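Glycoside hydrolase family protein (Novosphingobium sp. PP1Y, PDB 6Q2F) probably hydrolyses alpha-L-rhamnosidic bonds, releasing L-rhamnose from rhamnose-containing glycosides. Local coordinates at residues I664-P675 against Y717-Q726. Sequence-based numbering, arbitrary orientation.
Sequences IDLEFVTGVNRP and YIARSSLLLQ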
loop_
_atom_site.group_PDB
_atom_site.type_symbol
_atom_site.label_atom_id
_atom_site.label_comp_id
_atom_site.label_asym_id
_atom_site.label_seq_id
_atom_site.Cartn_x
_atom_site.Cartn_y
_atom_site.Cartn_z
ATOM N N ILE A 664 12.790 9.228 -1.702
ATOM C CA ILE A 664 13.369 8.330 -0.701
ATOM C C ILE A 664 13.404 8.994 0.663
ATOM O O ILE A 664 13.298 8.320 1.690
ATOM C CB ILE A 664 14.775 7.868 -1.138
ATOM C CG1 ILE A 664 15.061 6.467 -0.598
ATOM C CG2 ILE A 664 15.875 8.874 -0.764
ATOM C CD1 ILE A 664 14.311 5.374 -1.374
ATOM N N ASP A 665 13.593 10.320 0.699
ATOM C CA ASP A 665 13.531 11.046 1.964
ATOM C C ASP A 665 12.123 10.991 2.543
ATOM O O ASP A 665 11.948 10.868 3.759
ATOM C CB ASP A 665 14.007 12.496 1.766
ATOM C CG ASP A 665 15.505 12.591 1.426
ATOM O OD1 ASP A 665 16.233 11.579 1.535
ATOM O OD2 ASP A 665 15.973 13.687 1.052
ATOM N N LEU A 666 11.102 11.035 1.690
ATOM C CA LEU A 666 9.739 10.906 2.183
ATOM C C LEU A 666 9.492 9.504 2.743
ATOM O O LEU A 666 8.859 9.354 3.791
ATOM C CB LEU A 666 8.752 11.248 1.062
ATOM C CG LEU A 666 7.288 10.992 1.443
ATOM C CD1 LEU A 666 6.855 11.923 2.620
ATOM C CD2 LEU A 666 6.361 11.178 0.237
ATOM N N GLU A 667 10.008 8.467 2.076
ATOM C CA GLU A 667 9.909 7.120 2.628
ATOM C C GLU A 667 10.632 7.026 3.965
ATOM O O GLU A 667 10.124 6.428 4.927
ATOM C CB GLU A 667 10.503 6.114 1.654
ATOM C CG GLU A 667 9.745 5.998 0.353
ATOM C CD GLU A 667 10.412 5.022 -0.579
ATOM O OE1 GLU A 667 10.987 4.030 -0.088
ATOM O OE2 GLU A 667 10.367 5.263 -1.795
ATOM N N PHE A 668 11.837 7.596 4.030
ATOM C CA PHE A 668 12.615 7.552 5.260
ATOM C C PHE A 668 11.863 8.212 6.418
ATOM O O PHE A 668 11.734 7.626 7.495
ATOM C CB PHE A 668 13.965 8.219 5.027
ATOM C CG PHE A 668 14.946 7.359 4.258
ATOM C CD1 PHE A 668 14.994 5.989 4.461
ATOM C CD2 PHE A 668 15.829 7.925 3.354
ATOM C CE1 PHE A 668 15.895 5.199 3.788
ATOM C CE2 PHE A 668 16.727 7.136 2.648
ATOM C CZ PHE A 668 16.765 5.770 2.873
ATOM N N VAL A 669 11.339 9.427 6.207
ATOM C CA VAL A 669 10.731 10.162 7.315
ATOM C C VAL A 669 9.366 9.578 7.694
ATOM O O VAL A 669 8.863 9.849 8.787
ATOM C CB VAL A 669 10.635 11.660 6.968
ATOM C CG1 VAL A 669 9.402 11.958 6.098
ATOM C CG2 VAL A 669 10.648 12.505 8.249
ATOM N N THR A 670 8.779 8.713 6.846
ATOM C CA THR A 670 7.547 8.028 7.212
ATOM C C THR A 670 7.798 6.736 7.978
ATOM O O THR A 670 6.858 6.194 8.572
ATOM C CB THR A 670 6.721 7.746 5.962
ATOM O OG1 THR A 670 6.627 8.949 5.193
ATOM C CG2 THR A 670 5.274 7.288 6.335
ATOM N N GLY A 671 9.035 6.238 8.006
ATOM C CA GLY A 671 9.365 5.036 8.763
ATOM C C GLY A 671 10.009 3.931 7.949
ATOM O O GLY A 671 10.389 2.900 8.518
ATOM N N VAL A 672 10.143 4.080 6.634
ATOM C CA VAL A 672 10.852 3.086 5.844
ATOM C C VAL A 672 12.335 3.126 6.184
ATOM O O VAL A 672 12.935 4.203 6.327
ATOM C CB VAL A 672 10.618 3.342 4.350
ATOM C CG1 VAL A 672 11.473 2.390 3.499
ATOM C CG2 VAL A 672 9.126 3.202 4.036
ATOM N N ASN A 673 12.939 1.942 6.336
ATOM C CA ASN A 673 14.388 1.869 6.486
ATOM C C ASN A 673 14.997 0.729 5.678
ATOM O O ASN A 673 16.143 0.354 5.933
ATOM C CB ASN A 673 14.765 1.742 7.985
ATOM C CG ASN A 673 14.096 0.560 8.654
ATOM O OD1 ASN A 673 13.775 -0.440 8.011
ATOM N ND2 ASN A 673 13.899 0.659 9.958
ATOM N N ARG A 674 14.257 0.132 4.751
ATOM C CA ARG A 674 14.831 -0.790 3.768
ATOM C C ARG A 674 14.132 -0.553 2.442
ATOM O O ARG A 674 13.143 -1.225 2.115
ATOM C CB ARG A 674 14.690 -2.256 4.189
ATOM C CG ARG A 674 15.121 -3.223 3.087
ATOM C CD ARG A 674 15.370 -4.610 3.597
ATOM N NE ARG A 674 16.535 -4.673 4.477
ATOM C CZ ARG A 674 16.938 -5.777 5.097
ATOM N NH1 ARG A 674 16.271 -6.916 4.936
ATOM N NH2 ARG A 674 18.002 -5.740 5.880
ATOM N N PRO A 675 14.580 0.432 1.671
ATOM C CA PRO A 675 13.972 0.640 0.359
ATOM C C PRO A 675 14.211 -0.576 -0.526
ATOM O O PRO A 675 15.271 -1.210 -0.481
ATOM C CB PRO A 675 14.683 1.893 -0.166
ATOM C CG PRO A 675 15.105 2.642 1.129
ATOM C CD PRO A 675 15.539 1.499 2.016
ATOM N N TYR A 717 24.043 6.711 -0.101
ATOM C CA TYR A 717 23.167 7.638 0.602
ATOM C C TYR A 717 21.967 6.906 1.174
ATOM O O TYR A 717 21.581 7.130 2.335
ATOM C CB TYR A 717 22.734 8.739 -0.366
ATOM C CG TYR A 717 21.638 9.637 0.146
ATOM C CD1 TYR A 717 20.289 9.301 -0.023
ATOM C CD2 TYR A 717 21.947 10.821 0.797
ATOM C CE1 TYR A 717 19.290 10.146 0.434
ATOM C CE2 TYR A 717 20.962 11.662 1.250
ATOM C CZ TYR A 717 19.643 11.319 1.075
ATOM O OH TYR A 717 18.688 12.182 1.522
ATOM N N ILE A 718 21.381 6.008 0.382
ATOM C CA ILE A 718 20.253 5.216 0.861
ATOM C C ILE A 718 20.696 4.248 1.947
ATOM O O ILE A 718 20.009 4.084 2.966
ATOM C CB ILE A 718 19.603 4.480 -0.317
ATOM C CG1 ILE A 718 19.035 5.498 -1.324
ATOM C CG2 ILE A 718 18.534 3.487 0.197
ATOM C CD1 ILE A 718 18.650 4.875 -2.699
ATOM N N ALA A 719 21.852 3.603 1.760
ATOM C CA ALA A 719 22.336 2.651 2.756
ATOM C C ALA A 719 22.700 3.343 4.065
ATOM O O ALA A 719 22.473 2.789 5.145
ATOM C CB ALA A 719 23.546 1.893 2.213
ATOM N N ARG A 720 23.293 4.540 3.997
ATOM C CA ARG A 720 23.660 5.231 5.230
ATOM C C ARG A 720 22.427 5.709 5.971
ATOM O O ARG A 720 22.366 5.648 7.202
ATOM C CB ARG A 720 24.581 6.420 4.945
ATOM C CG ARG A 720 25.926 6.006 4.456
ATOM C CD ARG A 720 26.898 7.168 4.422
ATOM N NE ARG A 720 28.216 6.712 4.021
ATOM C CZ ARG A 720 28.782 7.048 2.873
ATOM N NH1 ARG A 720 28.140 7.851 2.038
ATOM N NH2 ARG A 720 29.981 6.588 2.561
ATOM N N SER A 721 21.449 6.223 5.237
ATOM C CA SER A 721 20.219 6.669 5.866
ATOM C C SER A 721 19.495 5.493 6.502
ATOM O O SER A 721 19.003 5.592 7.629
ATOM C CB SER A 721 19.342 7.356 4.822
ATOM O OG SER A 721 19.976 8.526 4.346
ATOM N N SER A 722 19.432 4.367 5.781
ATOM C CA SER A 722 18.764 3.177 6.292
ATOM C C SER A 722 19.439 2.685 7.562
ATOM O O SER A 722 18.766 2.282 8.512
ATOM C CB SER A 722 18.784 2.070 5.232
ATOM O OG SER A 722 18.180 2.497 4.015
ATOM N N LEU A 723 20.780 2.712 7.591
ATOM C CA LEU A 723 21.513 2.239 8.766
ATOM C C LEU A 723 21.056 2.966 10.024
ATOM O O LEU A 723 20.657 2.334 11.016
ATOM C CB LEU A 723 23.023 2.419 8.561
ATOM C CG LEU A 723 23.847 2.248 9.837
ATOM C CD1 LEU A 723 23.849 0.775 10.318
ATOM C CD2 LEU A 723 25.271 2.802 9.696
ATOM N N LEU A 724 21.110 4.304 10.001
ATOM C CA LEU A 724 20.694 5.065 11.179
ATOM C C LEU A 724 19.218 4.838 11.475
ATOM O O LEU A 724 18.818 4.728 12.643
ATOM C CB LEU A 724 20.985 6.541 10.972
ATOM C CG LEU A 724 22.463 6.909 10.712
ATOM C CD1 LEU A 724 22.710 8.433 10.769
ATOM C CD2 LEU A 724 23.327 6.255 11.767
ATOM N N LEU A 725 18.392 4.730 10.423
ATOM C CA LEU A 725 16.958 4.545 10.593
ATOM C C LEU A 725 16.585 3.113 10.972
ATOM O O LEU A 725 15.412 2.836 11.242
ATOM C CB LEU A 725 16.235 5.005 9.330
ATOM C CG LEU A 725 16.337 6.554 9.248
ATOM C CD1 LEU A 725 15.896 7.071 7.877
ATOM C CD2 LEU A 725 15.449 7.178 10.315
ATOM N N GLN A 726 17.550 2.207 11.048
ATOM C CA GLN A 726 17.316 0.905 11.669
ATOM C C GLN A 726 17.874 0.816 13.081
ATOM O O GLN A 726 17.625 -0.174 13.771
ATOM C CB GLN A 726 17.943 -0.212 10.816
ATOM C CG GLN A 726 17.341 -0.352 9.431
ATOM C CD GLN A 726 18.114 -1.323 8.546
ATOM O OE1 GLN A 726 18.929 -2.113 9.026
ATOM N NE2 GLN A 726 17.856 -1.266 7.242
HETATM O O HOH W 1 18.123 -2.325 4.327
#
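Tyr717 OH is gripped twice: it donates to the syn lone pair of Asp665 OD1, 2.5 Å away, and is hydrogen-bonded to Lys661 NZ, which also salt-bridges Asp665 OD2. The pair ties together two neighbouring outer helices of an eight-stranded parallel (beta/alpha) barrel, 657-670 and 712-726, which flank barrel strand 674-677 in sequence; the axes of segments 664-670 and 717-726 run 8° apart and come within 10.9 Å. Between them Phe668 enters as a knob into the hole formed by Ile718, Ser721, Ser722 and Leu725. One ring face takes a CH-pi contact from Ser721 CB, 3.8 Å from the ring centroid, while Leu725 CD1 lies 3.6 Å from Phe668 CB. Cutting Phe668 back to an alanine would probably open a gap among these four residues and leave Ser721 CB without the ring face it packs on. Asn673 reaches the Leu725-Gln726 turn. Its CG stands between backbone N and carbonyl carbon (chi1 56°), which brings Asn673 ND2 to Leu725 O (2.9 Å), above the carbonyl plane; ND2 also meets Asn639 O, and OD1 accepts from Val641 N. The extended Gln726 crosses Asn673 with the two amide planes 69° apart, and Gln726 NE2 donates almost straight to Asn673 O at 2.7 Å. Pro675 CG packs on Ile718 CG2, and Ser722 OG, at the edge of the Phe668 ring, bonds back to Ile718 O at 2.6 Å.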